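Local coordinates for protein alkaline phosphatase (Antarctic bacterium, PDB 2W5V) that probably hydrolyses phosphate monoesters as a zinc- and magnesium-dependent alkaline phosphatase, working through a phosphoserine intermediate, at residues B[98-104]-B[143-148]; B[132-136]-B[148-154]; B[139-144]-B[154-158]. The protein carries 1 engineered substitution. All coordinates share one frame; numbering follows the deposited sequence.

Contact 1 of 3, residues B[98-104]-B[143-148]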
ATOM      1  N   TYR B  98      -8.349  -6.571 -22.408  1.00 18.27           N
ATOM      2  CA  TYR B  98      -9.424  -5.582 -22.327  1.00 16.95           C
ATOM      3  C   TYR B  98     -10.405  -5.897 -21.195  1.00 16.43           C
ATOM      4  O   TYR B  98     -10.628  -7.064 -20.886  1.00 17.77           O
ATOM      5  CB  TYR B  98     -10.152  -5.451 -23.681  1.00 20.17           C
ATOM      6  CG  TYR B  98     -10.822  -6.731 -24.207  1.00 14.76           C
ATOM      7  CD1 TYR B  98     -12.098  -7.088 -23.789  1.00 14.83           C
ATOM      8  CD2 TYR B  98     -10.183  -7.555 -25.128  1.00 16.37           C
ATOM      9  CE1 TYR B  98     -12.715  -8.233 -24.251  1.00 15.46           C
ATOM     10  CE2 TYR B  98     -10.799  -8.711 -25.604  1.00 19.80           C
ATOM     11  CZ  TYR B  98     -12.068  -9.042 -25.161  1.00 20.99           C
ATOM     12  OH  TYR B  98     -12.705 -10.183 -25.618  1.00 21.78           O
ATOM     13  N   ASN B  99     -10.971  -4.871 -20.557  1.00 18.45           N
ATOM     14  CA  ASN B  99     -11.991  -5.125 -19.534  1.00 16.80           C
ATOM     15  C   ASN B  99     -13.079  -6.033 -20.094  1.00 19.90           C
ATOM     16  O   ASN B  99     -13.570  -5.802 -21.203  1.00 19.88           O
ATOM     17  CB  ASN B  99     -12.620  -3.829 -18.996  1.00 16.09           C
ATOM     18  CG  ASN B  99     -11.680  -3.061 -18.062  1.00 21.35           C
ATOM     19  OD1 ASN B  99     -10.566  -3.511 -17.775  1.00 17.79           O
ATOM     20  ND2 ASN B  99     -12.135  -1.902 -17.578  1.00 15.66           N
ATOM     21  N   ALA B 100     -13.432  -7.051 -19.312  1.00 16.21           N
ATOM     22  CA  ALA B 100     -14.441  -8.058 -19.652  1.00 20.64           C
ATOM     23  C   ALA B 100     -13.855  -9.332 -20.266  1.00 17.77           C
ATOM     24  O   ALA B 100     -14.536 -10.349 -20.357  1.00 18.44           O
ATOM     25  CB  ALA B 100     -15.550  -7.481 -20.545  1.00 23.62           C
ATOM     26  N   ALA B 101     -12.594  -9.290 -20.685  1.00 18.36           N
ATOM     27  CA  ALA B 101     -11.969 -10.482 -21.266  1.00 19.59           C
ATOM     28  C   ALA B 101     -11.793 -11.580 -20.223  1.00 19.29           C
ATOM     29  O   ALA B 101     -11.434 -11.299 -19.083  1.00 19.07           O
ATOM     30  CB  ALA B 101     -10.618 -10.131 -21.892  1.00 18.61           C
ATOM     31  N   ILE B 102     -12.027 -12.830 -20.619  1.00 17.61           N
ATOM     32  CA  ILE B 102     -11.794 -13.966 -19.733  1.00 16.35           C
ATOM     33  C   ILE B 102     -10.808 -14.924 -20.381  1.00 20.89           C
ATOM     34  O   ILE B 102     -11.179 -15.685 -21.284  1.00 18.77           O
ATOM     35  CB  ILE B 102     -13.102 -14.730 -19.425  1.00 15.99           C
ATOM     36  CG1 ILE B 102     -14.113 -13.806 -18.743  1.00 19.26           C
ATOM     37  CG2 ILE B 102     -12.821 -15.958 -18.548  1.00 18.00           C
ATOM     38  CD1 ILE B 102     -13.746 -13.429 -17.309  1.00 21.41           C
ATOM     39  N   GLY B 103      -9.556 -14.878 -19.931  1.00 18.60           N
ATOM     40  CA  GLY B 103      -8.524 -15.764 -20.446  1.00 16.63           C
ATOM     41  C   GLY B 103      -8.310 -15.630 -21.948  1.00 19.85           C
ATOM     42  O   GLY B 103      -7.925 -16.596 -22.617  1.00 21.26           O
ATOM     43  N   VAL B 104      -8.576 -14.442 -22.486  1.00 15.66           N
ATOM     44  CA  VAL B 104      -8.255 -14.148 -23.884  1.00 16.35           C
ATOM     45  C   VAL B 104      -7.436 -12.854 -23.976  1.00 18.28           C
ATOM     46  O   VAL B 104      -7.524 -11.976 -23.105  1.00 16.87           O
ATOM     47  CB  VAL B 104      -9.511 -14.038 -24.788  1.00 15.63           C
ATOM     48  CG1 VAL B 104     -10.268 -15.349 -24.801  1.00 16.02           C
ATOM     49  CG2 VAL B 104     -10.411 -12.890 -24.327  1.00 18.08           C
ATOM     50  N   ALA B 143     -11.461 -20.882 -17.852  1.00 16.01           N
ATOM     51  CA  ALA B 143     -12.225 -20.685 -19.081  1.00 18.41           C
ATOM     52  C   ALA B 143     -11.579 -19.691 -20.037  1.00 23.04           C
ATOM     53  O   ALA B 143     -10.674 -18.950 -19.666  1.00 24.63           O
ATOM     54  CB  ALA B 143     -13.647 -20.246 -18.762  1.00 19.06           C
ATOM     55  N   HIS B 144     -12.062 -19.686 -21.274  1.00 17.48           N
ATOM     56  CA  HIS B 144     -11.647 -18.697 -22.262  1.00 23.71           C
ATOM     57  C   HIS B 144     -12.883 -18.169 -22.972  1.00 25.06           C
ATOM     58  O   HIS B 144     -13.492 -18.876 -23.768  1.00 25.68           O
ATOM     59  CB  HIS B 144     -10.692 -19.333 -23.273  1.00 23.20           C
ATOM     60  CG  HIS B 144      -9.493 -19.969 -22.644  1.00 27.54           C
ATOM     61  ND1 HIS B 144      -8.383 -19.246 -22.258  1.00 24.84           N
ATOM     62  CD2 HIS B 144      -9.229 -21.257 -22.320  1.00 30.40           C
ATOM     63  CE1 HIS B 144      -7.487 -20.061 -21.736  1.00 26.87           C
ATOM     64  NE2 HIS B 144      -7.977 -21.289 -21.758  1.00 24.87           N
ATOM     65  N   ALA B 145     -13.263 -16.933 -22.670  1.00 19.18           N
ATOM     66  CA  ALA B 145     -14.487 -16.356 -23.209  1.00 18.64           C
ATOM     67  C   ALA B 145     -14.258 -14.908 -23.612  1.00 19.43           C
ATOM     68  O   ALA B 145     -13.466 -14.210 -23.003  1.00 20.10           O
ATOM     69  CB  ALA B 145     -15.624 -16.455 -22.193  1.00 21.85           C
ATOM     70  N   LEU B 146     -14.965 -14.470 -24.647  1.00 19.44           N
ATOM     71  CA  LEU B 146     -14.799 -13.127 -25.182  1.00 25.07           C
ATOM     72  C   LEU B 146     -15.321 -12.088 -24.218  1.00 22.23           C
ATOM     73  O   LEU B 146     -14.875 -10.946 -24.226  1.00 21.30           O
ATOM     74  CB  LEU B 146     -15.561 -12.982 -26.503  1.00 25.79           C
ATOM     75  CG  LEU B 146     -14.998 -13.784 -27.662  1.00 36.43           C
ATOM     76  CD1 LEU B 146     -15.822 -13.522 -28.909  1.00 41.87           C
ATOM     77  CD2 LEU B 146     -13.560 -13.390 -27.868  1.00 36.96           C
ATOM     78  N   ASN B 147     -16.294 -12.478 -23.410  1.00 22.11           N
ATOM     79  CA  ASN B 147     -16.912 -11.540 -22.491  1.00 21.03           C
ATOM     80  C   ASN B 147     -17.348 -12.215 -21.201  1.00 18.12           C
ATOM     81  O   ASN B 147     -17.948 -13.289 -21.231  1.00 18.03           O
ATOM     82  CB  ASN B 147     -18.098 -10.849 -23.159  1.00 21.82           C
ATOM     83  CG  ASN B 147     -18.599  -9.667 -22.356  1.00 28.03           C
ATOM     84  OD1 ASN B 147     -19.133  -9.831 -21.262  1.00 23.28           O
ATOM     85  ND2 ASN B 147     -18.419  -8.463 -22.895  1.00 30.37           N
ATOM     86  N   ARG B 148     -17.041 -11.578 -20.074  1.00 16.28           N
ATOM     87  CA  ARG B 148     -17.308 -12.151 -18.757  1.00 16.11           C
ATOM     88  C   ARG B 148     -18.802 -12.436 -18.556  1.00 21.80           C
ATOM     89  O   ARG B 148     -19.183 -13.215 -17.682  1.00 21.08           O
ATOM     90  CB  ARG B 148     -16.850 -11.167 -17.677  1.00 15.42           C
ATOM     91  CG  ARG B 148     -17.615  -9.849 -17.736  1.00 23.48           C
ATOM     92  CD  ARG B 148     -17.189  -8.889 -16.645  1.00 27.97           C
ATOM     93  NE  ARG B 148     -17.502  -9.407 -15.318  1.00 27.99           N
ATOM     94  CZ  ARG B 148     -17.050  -8.871 -14.189  1.00 30.23           C
ATOM     95  NH1 ARG B 148     -16.251  -7.805 -14.224  1.00 24.74           N
ATOM     96  NH2 ARG B 148     -17.388  -9.409 -13.026  1.00 26.50           N
TER
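His144 ND1 donates to the carbonyl oxygen of Gly103 at 2.7 Å, almost straight (174°) and with the acceptor in the ring plane; since His144 NE2 bonds to Glu116, both ring nitrogens are engaged and the imidazole is fixed in its rotation. Next along the chain, Ile102 and Ala145 form a single antiparallel hydrogen-bonded bridge, Ala145 N to Ile102 O at 2.8 Å and Ile102 N to Ala145 O at 3.1 Å. Beyond it Tyr98 OH, at the far end of its ring, gives its proton to a lone pair of Leu146 O at 2.7 Å, while CB of Ala101 lies over one ring face. The type II turn from Tyr98 to Ala101 presents Ala100 O to Arg148 N in a weak bond. The Ile102 side chain turns toward segment 143-148 and crosses that of Arg148: with CG1 beside the backbone N (chi1 -60°), that branch rests against Arg148 CA at 3.6 Å. The guanidinium of Arg148 leads away to Asp83 and the phosphoserine at position 84. These two loops, one following helix 86-93 and the other following helix 136-139, are thus laced together, with Ile102 packed on helix 136-139 and Ala143 and Ala145 on helix 151-158.

Contact 2 of 3, residues B[132-136]-B[148-154]. Engineered in segment 132-136: Asp135 (natural residue His).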
ATOM      1  N   SER B 132     -20.380 -16.843  -7.570  1.00 19.55           N
ATOM      2  CA  SER B 132     -20.595 -17.976  -8.455  1.00 17.40           C
ATOM      3  C   SER B 132     -19.234 -18.448  -8.948  1.00 16.35           C
ATOM      4  O   SER B 132     -18.307 -17.646  -9.117  1.00 16.87           O
ATOM      5  CB  SER B 132     -21.476 -17.570  -9.638  1.00 21.36           C
ATOM      6  OG  SER B 132     -21.406 -18.532 -10.676  1.00 23.00           O
ATOM      7  N   ILE B 133     -19.100 -19.741  -9.210  1.00 19.28           N
ATOM      8  CA  ILE B 133     -17.838 -20.235  -9.746  1.00 20.77           C
ATOM      9  C   ILE B 133     -17.610 -19.725 -11.175  1.00 20.98           C
ATOM     10  O   ILE B 133     -16.510 -19.850 -11.726  1.00 19.36           O
ATOM     11  CB  ILE B 133     -17.748 -21.775  -9.681  1.00 23.57           C
ATOM     12  CG1 ILE B 133     -16.283 -22.220  -9.724  1.00 29.17           C
ATOM     13  CG2 ILE B 133     -18.576 -22.422 -10.779  1.00 22.00           C
ATOM     14  CD1 ILE B 133     -15.517 -21.911  -8.428  1.00 20.64           C
ATOM     15  N   THR B 134     -18.647 -19.137 -11.764  1.00 16.12           N
ATOM     16  CA  THR B 134     -18.575 -18.674 -13.150  1.00 19.81           C
ATOM     17  C   THR B 134     -18.287 -17.181 -13.202  1.00 18.58           C
ATOM     18  O   THR B 134     -18.222 -16.595 -14.290  1.00 17.23           O
ATOM     19  CB  THR B 134     -19.892 -18.913 -13.903  1.00 24.86           C
ATOM     20  OG1 THR B 134     -20.947 -18.178 -13.264  1.00 23.97           O
ATOM     21  CG2 THR B 134     -20.243 -20.400 -13.924  1.00 23.67           C
ATOM     22  N   ASP B 135     -18.141 -16.563 -12.030  1.00 18.72           N
ATOM     23  CA  ASP B 135     -17.831 -15.134 -11.958  1.00 16.14           C
ATOM     24  C   ASP B 135     -16.439 -14.853 -12.512  1.00 16.56           C
ATOM     25  O   ASP B 135     -15.622 -15.764 -12.657  1.00 18.70           O
ATOM     26  CB  ASP B 135     -17.961 -14.600 -10.524  1.00 22.40           C
ATOM     27  CG  ASP B 135     -18.097 -13.083 -10.478  1.00 28.43           C
ATOM     28  OD1 ASP B 135     -18.753 -12.521 -11.382  1.00 27.21           O
ATOM     29  OD2 ASP B 135     -17.545 -12.452  -9.546  1.00 26.04           O
ATOM     30  N   ALA B 136     -16.169 -13.588 -12.822  1.00 17.57           N
ATOM     31  CA  ALA B 136     -14.981 -13.225 -13.589  1.00 15.59           C
ATOM     32  C   ALA B 136     -13.668 -13.768 -13.014  1.00 19.27           C
ATOM     33  O   ALA B 136     -12.818 -14.256 -13.761  1.00 17.20           O
ATOM     34  CB  ALA B 136     -14.900 -11.699 -13.764  1.00 18.66           C
ATOM     35  N   ARG B 148     -17.041 -11.578 -20.074  1.00 16.28           N
ATOM     36  CA  ARG B 148     -17.308 -12.151 -18.757  1.00 16.11           C
ATOM     37  C   ARG B 148     -18.802 -12.436 -18.556  1.00 21.80           C
ATOM     38  O   ARG B 148     -19.183 -13.215 -17.682  1.00 21.08           O
ATOM     39  CB  ARG B 148     -16.850 -11.167 -17.677  1.00 15.42           C
ATOM     40  CG  ARG B 148     -17.615  -9.849 -17.736  1.00 23.48           C
ATOM     41  CD  ARG B 148     -17.189  -8.889 -16.645  1.00 27.97           C
ATOM     42  NE  ARG B 148     -17.502  -9.407 -15.318  1.00 27.99           N
ATOM     43  CZ  ARG B 148     -17.050  -8.871 -14.189  1.00 30.23           C
ATOM     44  NH1 ARG B 148     -16.251  -7.805 -14.224  1.00 24.74           N
ATOM     45  NH2 ARG B 148     -17.388  -9.409 -13.026  1.00 26.50           N
ATOM     46  N   GLY B 149     -19.644 -11.780 -19.347  1.00 17.22           N
ATOM     47  CA  GLY B 149     -21.082 -11.964 -19.257  1.00 22.16           C
ATOM     48  C   GLY B 149     -21.562 -13.312 -19.783  1.00 24.24           C
ATOM     49  O   GLY B 149     -22.698 -13.719 -19.522  1.00 27.24           O
ATOM     50  N   LEU B 150     -20.702 -14.013 -20.517  1.00 19.42           N
ATOM     51  CA  LEU B 150     -21.071 -15.301 -21.096  1.00 24.58           C
ATOM     52  C   LEU B 150     -20.952 -16.420 -20.068  1.00 24.20           C
ATOM     53  O   LEU B 150     -20.193 -17.366 -20.263  1.00 17.90           O
ATOM     54  CB  LEU B 150     -20.189 -15.608 -22.311  1.00 18.88           C
ATOM     55  CG  LEU B 150     -20.245 -14.535 -23.401  1.00 23.19           C
ATOM     56  CD1 LEU B 150     -19.203 -14.805 -24.475  1.00 22.34           C
ATOM     57  CD2 LEU B 150     -21.657 -14.428 -24.011  1.00 24.10           C
ATOM     58  N   GLU B 151     -21.717 -16.325 -18.985  1.00 20.24           N
ATOM     59  CA  GLU B 151     -21.521 -17.229 -17.855  1.00 18.03           C
ATOM     60  C   GLU B 151     -21.980 -18.666 -18.093  1.00 18.36           C
ATOM     61  O   GLU B 151     -21.400 -19.597 -17.533  1.00 22.09           O
ATOM     62  CB  GLU B 151     -22.137 -16.650 -16.576  1.00 25.96           C
ATOM     63  CG  GLU B 151     -21.236 -15.610 -15.924  1.00 21.63           C
ATOM     64  CD  GLU B 151     -21.777 -15.091 -14.604  1.00 34.39           C
ATOM     65  OE1 GLU B 151     -21.354 -15.603 -13.541  1.00 28.46           O
ATOM     66  OE2 GLU B 151     -22.621 -14.169 -14.634  1.00 36.17           O
ATOM     67  N   GLU B 152     -23.005 -18.858 -18.914  1.00 19.61           N
ATOM     68  CA  GLU B 152     -23.384 -20.222 -19.289  1.00 22.83           C
ATOM     69  C   GLU B 152     -22.304 -20.870 -20.165  1.00 20.77           C
ATOM     70  O   GLU B 152     -22.044 -22.067 -20.061  1.00 21.41           O
ATOM     71  CB  GLU B 152     -24.755 -20.252 -19.960  1.00 24.44           C
ATOM     72  CG  GLU B 152     -25.874 -19.875 -18.997  1.00 37.36           C
ATOM     73  CD  GLU B 152     -27.260 -20.017 -19.598  1.00 46.20           C
ATOM     74  OE1 GLU B 152     -27.379 -20.502 -20.749  1.00 51.16           O
ATOM     75  OE2 GLU B 152     -28.231 -19.643 -18.904  1.00 43.73           O
ATOM     76  N   GLU B 153     -21.665 -20.077 -21.016  1.00 26.24           N
ATOM     77  CA  GLU B 153     -20.526 -20.575 -21.791  1.00 19.41           C
ATOM     78  C   GLU B 153     -19.370 -20.944 -20.866  1.00 18.21           C
ATOM     79  O   GLU B 153     -18.699 -21.961 -21.052  1.00 19.10           O
ATOM     80  CB  GLU B 153     -20.067 -19.523 -22.803  1.00 19.62           C
ATOM     81  CG  GLU B 153     -18.851 -19.938 -23.633  1.00 24.87           C
ATOM     82  CD  GLU B 153     -18.433 -18.874 -24.649  1.00 36.78           C
ATOM     83  OE1 GLU B 153     -19.310 -18.357 -25.377  1.00 48.34           O
ATOM     84  OE2 GLU B 153     -17.223 -18.570 -24.736  1.00 36.73           O
ATOM     85  N   ILE B 154     -19.122 -20.095 -19.874  1.00 17.33           N
ATOM     86  CA  ILE B 154     -18.063 -20.337 -18.908  1.00 15.67           C
ATOM     87  C   ILE B 154     -18.306 -21.630 -18.131  1.00 19.83           C
ATOM     88  O   ILE B 154     -17.383 -22.420 -17.918  1.00 20.30           O
ATOM     89  CB  ILE B 154     -17.903 -19.131 -17.954  1.00 15.29           C
ATOM     90  CG1 ILE B 154     -17.185 -18.003 -18.696  1.00 17.65           C
ATOM     91  CG2 ILE B 154     -17.128 -19.530 -16.700  1.00 18.75           C
ATOM     92  CD1 ILE B 154     -17.306 -16.646 -18.048  1.00 19.40           C
TER
HETATM   93  O   HOH W   1     -17.770 -14.024 -15.584  1.00 23.34           O
HETATM   94  O   HOH W   2     -19.005 -11.569 -14.441  1.00 30.64           O
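Thr134 and Glu151 bring the two backbones to 5.7 Å between their CA atoms, where a type I turn from Ser132 to Asp135 faces the first turn of helix 151-158. Asp135 stands at the N-cap position of helix 136-139, although its side chain makes no capping bond. The short polar link is Thr134 OG1 to Glu151 OE1, 2.6 Å, with Thr134 as donor; it meets the carboxylate oxygen on its anti side, 33° out of plane. Glu151 runs extended beyond CG and crosses the threonine at about a right angle. OG1 sits between the backbone N and carbonyl carbon (chi1 61°), where it also accepts from Ser132 OG at 2.7 Å, making a chain of two hydrogen bonds from Ser132 through Thr134 to Glu151. Ile154 CG2 also packs on Thr134 CB at 4.0 Å. Arg148 lays one guanidinium face on Ala136 CB, off-centre, with Ala136 CB 3.5 Å from NH2. The engineered Asp135 points the same way alongside it, and OD1 makes a long salt bridge to Arg148 NH2 at 3.8 Å, the planes 51° apart. A water donating to Asp135 OD1 and accepting from Arg148 NE at 2.8 Å bridges the pair; another donates to the carbonyl oxygens of Thr134 and Arg148. A magnesium ion lies about 4 Å from the nearest atom of the Asp135 side chain. The guanidinium is thus shared between Asp83 and the phosphoserine at position 84, bonded by NH1, and the engineered carboxylate, reached through NH2 and a water on NE. Asp135 OD1 and Glu151 OE1 are like charges close together; the Thr134 hydroxyl bonded to Glu151 and the Arg148 cation beside Asp135 would probably ease their repulsion.

Contact 3 of 3, residues B[139-144]-B[154-158]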
ATOM      1  N   ALA B 139     -13.397 -17.661 -13.135  1.00 17.22           N
ATOM      2  CA  ALA B 139     -13.532 -18.048 -14.541  1.00 18.71           C
ATOM      3  C   ALA B 139     -12.220 -17.863 -15.294  1.00 17.33           C
ATOM      4  O   ALA B 139     -11.851 -18.685 -16.137  1.00 18.43           O
ATOM      5  CB  ALA B 139     -14.628 -17.245 -15.211  1.00 13.95           C
ATOM      6  N   SER B 140     -11.525 -16.774 -14.993  1.00 14.60           N
ATOM      7  CA  SER B 140     -10.281 -16.471 -15.682  1.00 13.83           C
ATOM      8  C   SER B 140      -9.230 -17.557 -15.485  1.00 15.72           C
ATOM      9  O   SER B 140      -8.266 -17.628 -16.243  1.00 20.34           O
ATOM     10  CB  SER B 140      -9.720 -15.118 -15.228  1.00 20.28           C
ATOM     11  OG  SER B 140     -10.590 -14.064 -15.594  1.00 25.65           O
ATOM     12  N   PHE B 141      -9.412 -18.408 -14.479  1.00 16.28           N
ATOM     13  CA  PHE B 141      -8.440 -19.467 -14.224  1.00 17.67           C
ATOM     14  C   PHE B 141      -8.763 -20.812 -14.904  1.00 23.16           C
ATOM     15  O   PHE B 141      -7.938 -21.721 -14.892  1.00 24.80           O
ATOM     16  CB  PHE B 141      -8.210 -19.640 -12.718  1.00 15.93           C
ATOM     17  CG  PHE B 141      -7.394 -18.527 -12.112  1.00 18.95           C
ATOM     18  CD1 PHE B 141      -7.982 -17.307 -11.813  1.00 18.07           C
ATOM     19  CD2 PHE B 141      -6.032 -18.682 -11.896  1.00 14.93           C
ATOM     20  CE1 PHE B 141      -7.235 -16.263 -11.287  1.00 18.29           C
ATOM     21  CE2 PHE B 141      -5.277 -17.634 -11.360  1.00 15.55           C
ATOM     22  CZ  PHE B 141      -5.881 -16.428 -11.060  1.00 17.60           C
ATOM     23  N   TYR B 142      -9.940 -20.945 -15.507  1.00 16.87           N
ATOM     24  CA  TYR B 142     -10.265 -22.208 -16.179  1.00 22.51           C
ATOM     25  C   TYR B 142     -10.989 -22.079 -17.519  1.00 19.99           C
ATOM     26  O   TYR B 142     -11.118 -23.067 -18.235  1.00 20.52           O
ATOM     27  CB  TYR B 142     -11.059 -23.140 -15.257  1.00 23.85           C
ATOM     28  CG  TYR B 142     -12.456 -22.648 -14.928  1.00 21.35           C
ATOM     29  CD1 TYR B 142     -13.534 -22.889 -15.790  1.00 19.14           C
ATOM     30  CD2 TYR B 142     -12.699 -21.952 -13.758  1.00 18.69           C
ATOM     31  CE1 TYR B 142     -14.820 -22.438 -15.479  1.00 20.31           C
ATOM     32  CE2 TYR B 142     -13.964 -21.504 -13.440  1.00 20.53           C
ATOM     33  CZ  TYR B 142     -15.022 -21.748 -14.295  1.00 24.01           C
ATOM     34  OH  TYR B 142     -16.270 -21.282 -13.947  1.00 21.03           O
ATOM     35  N   ALA B 143     -11.461 -20.882 -17.852  1.00 16.01           N
ATOM     36  CA  ALA B 143     -12.225 -20.685 -19.081  1.00 18.41           C
ATOM     37  C   ALA B 143     -11.579 -19.691 -20.037  1.00 23.04           C
ATOM     38  O   ALA B 143     -10.674 -18.950 -19.666  1.00 24.63           O
ATOM     39  CB  ALA B 143     -13.647 -20.246 -18.762  1.00 19.06           C
ATOM     40  N   HIS B 144     -12.062 -19.686 -21.274  1.00 17.48           N
ATOM     41  CA  HIS B 144     -11.647 -18.697 -22.262  1.00 23.71           C
ATOM     42  C   HIS B 144     -12.883 -18.169 -22.972  1.00 25.06           C
ATOM     43  O   HIS B 144     -13.492 -18.876 -23.768  1.00 25.68           O
ATOM     44  CB  HIS B 144     -10.692 -19.333 -23.273  1.00 23.20           C
ATOM     45  CG  HIS B 144      -9.493 -19.969 -22.644  1.00 27.54           C
ATOM     46  ND1 HIS B 144      -8.383 -19.246 -22.258  1.00 24.84           N
ATOM     47  CD2 HIS B 144      -9.229 -21.257 -22.320  1.00 30.40           C
ATOM     48  CE1 HIS B 144      -7.487 -20.061 -21.736  1.00 26.87           C
ATOM     49  NE2 HIS B 144      -7.977 -21.289 -21.758  1.00 24.87           N
ATOM     50  N   ILE B 154     -19.122 -20.095 -19.874  1.00 17.33           N
ATOM     51  CA  ILE B 154     -18.063 -20.337 -18.908  1.00 15.67           C
ATOM     52  C   ILE B 154     -18.306 -21.630 -18.131  1.00 19.83           C
ATOM     53  O   ILE B 154     -17.383 -22.420 -17.918  1.00 20.30           O
ATOM     54  CB  ILE B 154     -17.903 -19.131 -17.954  1.00 15.29           C
ATOM     55  CG1 ILE B 154     -17.185 -18.003 -18.696  1.00 17.65           C
ATOM     56  CG2 ILE B 154     -17.128 -19.530 -16.700  1.00 18.75           C
ATOM     57  CD1 ILE B 154     -17.306 -16.646 -18.048  1.00 19.40           C
ATOM     58  N   ALA B 155     -19.550 -21.851 -17.721  1.00 17.68           N
ATOM     59  CA  ALA B 155     -19.903 -23.097 -17.047  1.00 19.59           C
ATOM     60  C   ALA B 155     -19.589 -24.308 -17.929  1.00 24.47           C
ATOM     61  O   ALA B 155     -19.011 -25.294 -17.468  1.00 22.00           O
ATOM     62  CB  ALA B 155     -21.368 -23.092 -16.658  1.00 22.64           C
ATOM     63  N   MET B 156     -19.976 -24.242 -19.198  1.00 22.65           N
ATOM     64  CA  MET B 156     -19.648 -25.317 -20.125  1.00 19.67           C
ATOM     65  C   MET B 156     -18.131 -25.492 -20.264  1.00 21.59           C
ATOM     66  O   MET B 156     -17.653 -26.618 -20.398  1.00 23.59           O
ATOM     67  CB  MET B 156     -20.273 -25.067 -21.502  1.00 18.12           C
ATOM     68  CG  MET B 156     -20.013 -26.191 -22.490  1.00 24.39           C
ATOM     69  SD  MET B 156     -20.994 -27.659 -22.104  1.00 36.86           S
ATOM     70  CE  MET B 156     -22.649 -27.026 -22.368  1.00 46.89           C
ATOM     71  N   ASP B 157     -17.383 -24.385 -20.244  1.00 23.31           N
ATOM     72  CA  ASP B 157     -15.918 -24.445 -20.299  1.00 21.77           C
ATOM     73  C   ASP B 157     -15.334 -25.234 -19.122  1.00 25.63           C
ATOM     74  O   ASP B 157     -14.300 -25.897 -19.257  1.00 22.46           O
ATOM     75  CB  ASP B 157     -15.307 -23.038 -20.315  1.00 19.93           C
ATOM     76  CG  ASP B 157     -15.496 -22.323 -21.647  1.00 32.73           C
ATOM     77  OD1 ASP B 157     -15.827 -22.985 -22.660  1.00 29.21           O
ATOM     78  OD2 ASP B 157     -15.300 -21.088 -21.681  1.00 29.05           O
ATOM     79  N   MET B 158     -15.986 -25.147 -17.967  1.00 21.83           N
ATOM     80  CA  MET B 158     -15.539 -25.896 -16.794  1.00 27.77           C
ATOM     81  C   MET B 158     -15.423 -27.380 -17.122  1.00 32.59           C
ATOM     82  O   MET B 158     -14.472 -28.049 -16.715  1.00 35.44           O
ATOM     83  CB  MET B 158     -16.498 -25.684 -15.614  1.00 28.34           C
ATOM     84  CG  MET B 158     -16.204 -26.558 -14.388  1.00 26.37           C
ATOM     85  SD  MET B 158     -14.698 -26.054 -13.534  1.00 32.91           S
ATOM     86  CE  MET B 158     -15.306 -24.649 -12.600  1.00 30.90           C
TER
HETATM   87  O   HOH W   3     -11.720 -24.531 -20.409  1.00 35.75           O
HETATM   88  O   HOH W   4     -15.208 -20.634 -24.132  1.00 21.66           O
HETATM   89  O   HOH W   5     -13.142 -22.189 -24.568  1.00 53.11           O
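Ala143 and Asp157 are the nearest backbone pair, 5.4 Å between CA atoms, where the loop leaving helix 136-139 runs past helix 151-158. Tyr142 provides most of the side-chain contact. Met158, folded back at chi2 and chi3 (71° and 80°), puts CE over one face of the ring, 3.5 Å from its centroid and 18° off the normal; SD follows over the same face at 4.1 Å, a Met-aromatic contact. Ile154 O lies in plane at the ring edge, near CE1. Ile154 CG2 touches Tyr142 OH at 3.4 Å and also packs on Ala139 CB at 3.7 Å. The tyrosine hydroxyl is held by Ile133 O of the preceding turn. Alongside, Ala143 CB presses on Asp157, 3.5 Å from its OD2. A water donates to Tyr142 O and to Asp157 O, and so joins the loop backbone to the helix. His144 and Asp157, with Glu153, have been seen to bind magnesium in this protein, although no such ion is modelled on this chain. The loop thus lies against helix 151-158, while Phe141 reaches helix 86-93 and strand 249-255 and Met158 touches helix 183-188.

Overall arrangement
The three contacts lie close together on one side of the chain's centre, contacts 1 and 2 about 10 Å apart between centres, 1 and 3 about 9 Å, and 2 and 3 about 7 Å. Along the chain the segments run 98-104, 132-136, 139-144, 143-148, 148-154 and 154-158, so each pair of contacts shares residues: Arg148 joins contacts 1 and 2, Ala143 and His144 contacts 1 and 3, and Ile154 contacts 2 and 3. Helix 151-158 serves contacts 2 and 3. Together they tie the connection that follows strand 124-129 of the large mixed sheet to the loop after helix 86-93, with contacts 1 and 2 reaching the phosphoserine and metal centre through Arg148 and contact 3 lying farther back.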